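Local coordinates for acyl carrier protein (Leishmania major, PDB 5ZWT) that probably carries growing acyl chains on a phosphopantetheine arm during fatty acid biosynthesis, the apo form adopting a closed conformation, at residues D57-D62 and V73-Q78. The protein carries 1 engineered substitution. Sequence-based numbering, arbitrary orientation.
Sequences DIPDHD and VEYIAQ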
loop_
_atom_site.group_PDB
_atom_site.type_symbol
_atom_site.label_atom_id
_atom_site.label_comp_id
_atom_site.label_asym_id
_atom_site.label_seq_id
_atom_site.Cartn_x
_atom_site.Cartn_y
_atom_site.Cartn_z
ATOM N N ASP A 57 12.935 7.207 9.109
ATOM C CA ASP A 57 14.320 7.613 9.257
ATOM C C ASP A 57 15.094 6.308 9.185
ATOM O O ASP A 57 14.964 5.445 10.060
ATOM C CB ASP A 57 14.568 8.375 10.559
ATOM C CG ASP A 57 16.031 8.737 10.744
ATOM O OD1 ASP A 57 16.757 7.951 11.393
ATOM O OD2 ASP A 57 16.461 9.800 10.232
ATOM N N ILE A 58 15.889 6.164 8.136
ATOM C CA ILE A 58 16.641 4.942 7.889
ATOM C C ILE A 58 18.036 5.167 8.457
ATOM O O ILE A 58 18.734 6.085 8.002
ATOM C CB ILE A 58 16.686 4.610 6.386
ATOM C CG1 ILE A 58 15.265 4.395 5.849
ATOM C CG2 ILE A 58 17.547 3.390 6.111
ATOM C CD1 ILE A 58 15.165 4.396 4.337
ATOM N N PRO A 59 18.465 4.387 9.448
ATOM C CA PRO A 59 19.806 4.579 10.000
ATOM C C PRO A 59 20.850 4.318 8.935
ATOM O O PRO A 59 20.606 3.598 7.963
ATOM C CB PRO A 59 19.879 3.548 11.131
ATOM C CG PRO A 59 18.839 2.540 10.791
ATOM C CD PRO A 59 17.747 3.286 10.107
ATOM N N ASP A 60 22.016 4.943 9.109
ATOM C CA ASP A 60 23.055 4.832 8.094
ATOM C C ASP A 60 23.451 3.380 7.869
ATOM O O ASP A 60 23.809 3.004 6.750
ATOM C CB ASP A 60 24.265 5.674 8.491
ATOM C CG ASP A 60 23.998 7.163 8.377
ATOM O OD1 ASP A 60 22.829 7.550 8.164
ATOM O OD2 ASP A 60 24.959 7.949 8.506
ATOM N N HIS A 61 23.375 2.547 8.911
ATOM C CA HIS A 61 23.717 1.137 8.754
ATOM C C HIS A 61 22.829 0.462 7.707
ATOM O O HIS A 61 23.315 -0.320 6.881
ATOM C CB HIS A 61 23.609 0.418 10.099
ATOM N N ASP A 62 21.526 0.778 7.696
ATOM C CA ASP A 62 20.638 0.167 6.715
ATOM C C ASP A 62 20.514 0.967 5.427
ATOM O O ASP A 62 20.211 0.381 4.381
ATOM C CB ASP A 62 19.226 -0.007 7.279
ATOM C CG ASP A 62 19.192 -0.781 8.570
ATOM O OD1 ASP A 62 19.698 -1.920 8.604
ATOM O OD2 ASP A 62 18.633 -0.257 9.546
ATOM N N VAL A 73 12.647 -1.923 -1.433
ATOM C CA VAL A 73 11.326 -2.481 -1.175
ATOM C C VAL A 73 11.386 -3.533 -0.070
ATOM O O VAL A 73 10.524 -3.566 0.815
ATOM C CB VAL A 73 10.724 -3.037 -2.478
ATOM C CG1 VAL A 73 9.442 -3.777 -2.185
ATOM C CG2 VAL A 73 10.444 -1.883 -3.447
ATOM N N GLU A 74 12.415 -4.390 -0.087
ATOM C CA GLU A 74 12.552 -5.405 0.958
ATOM C C GLU A 74 12.703 -4.764 2.332
ATOM O O GLU A 74 12.099 -5.222 3.312
ATOM C CB GLU A 74 13.748 -6.309 0.659
ATOM C CG GLU A 74 13.529 -7.298 -0.481
ATOM C CD GLU A 74 14.831 -7.928 -0.956
ATOM O OE1 GLU A 74 14.950 -8.233 -2.164
ATOM O OE2 GLU A 74 15.743 -8.098 -0.117
ATOM N N TYR A 75 13.476 -3.681 2.413
ATOM C CA TYR A 75 13.686 -3.006 3.685
ATOM C C TYR A 75 12.426 -2.292 4.146
ATOM O O TYR A 75 12.031 -2.403 5.314
ATOM C CB TYR A 75 14.826 -2.003 3.560
ATOM C CG TYR A 75 14.978 -1.165 4.796
ATOM C CD1 TYR A 75 15.687 -1.642 5.887
ATOM C CD2 TYR A 75 14.388 0.092 4.887
ATOM C CE1 TYR A 75 15.823 -0.891 7.027
ATOM C CE2 TYR A 75 14.516 0.849 6.029
ATOM C CZ TYR A 75 15.236 0.351 7.096
ATOM O OH TYR A 75 15.378 1.095 8.243
ATOM N N ILE A 76 11.803 -1.519 3.255
ATOM C CA ILE A 76 10.653 -0.722 3.663
ATOM C C ILE A 76 9.489 -1.626 4.047
ATOM O O ILE A 76 8.816 -1.396 5.060
ATOM C CB ILE A 76 10.254 0.266 2.550
ATOM C CG1 ILE A 76 11.377 1.277 2.277
ATOM C CG2 ILE A 76 8.971 1.009 2.937
ATOM C CD1 ILE A 76 11.614 2.250 3.398
ATOM N N ALA A 77 9.243 -2.676 3.263
ATOM C CA ALA A 77 8.106 -3.547 3.537
ATOM C C ALA A 77 8.232 -4.238 4.891
ATOM O O ALA A 77 7.219 -4.480 5.559
ATOM C CB ALA A 77 7.961 -4.584 2.424
ATOM N N GLN A 78 9.458 -4.556 5.311
ATOM C CA GLN A 78 9.711 -5.230 6.579
ATOM C C GLN A 78 9.768 -4.280 7.768
ATOM O O GLN A 78 9.729 -4.743 8.913
ATOM C CB GLN A 78 11.021 -6.019 6.504
#
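Y75 reaches out from helix 69-78 and lays one side of its ring obliquely against I58 of the turn leading into helix 60-63 and D62 of that short helix. With CG anti to the backbone N (chi1 173°), the ring is carried away from its own helix and spans the gap between backbones, a distance that suits a long, flat, largely apolar side chain. I58 slides past it in the opposite sense: CG1 lies 3.6 Å from CE2 of Y75, while the CG2 branch of I58 sits 3.9 Å from CZ of Y75, so a beta-branched residue touches the ring with both arms. Deeper in, I58 CD1 meets I76 CD1 at 4.3 Å, a tip-to-tip contact that continues into the core, where branched, apolar I76 suits its buried place, packing also on V7, I50, F54 and L56.

Toward the outside the ring meets D62 and P59, both through carbon atoms. The D62 and Y75 side chains cross at about a right angle, with D62 CB 3.5 Å from Y75 CE1 and the carboxylate plane turned 37° from the ring. Short D62 thus sets its methylene on the ring while its carboxylate suits a partly exposed place. D62 OD2 stays 3.8 Å from Y75 OH, a proximity rather than a bond; the hydroxyl instead makes a weak hydrogen bond with N79. P59, at the N-cap position of helix 60-63, brings CD to 3.7 Å from Y75 OH; its ring restrains the chain just where the helix starts.

Through these contacts the short helix and its entry turn are packed against the last helix of the four-helix bundle characteristic of acyl carrier proteins.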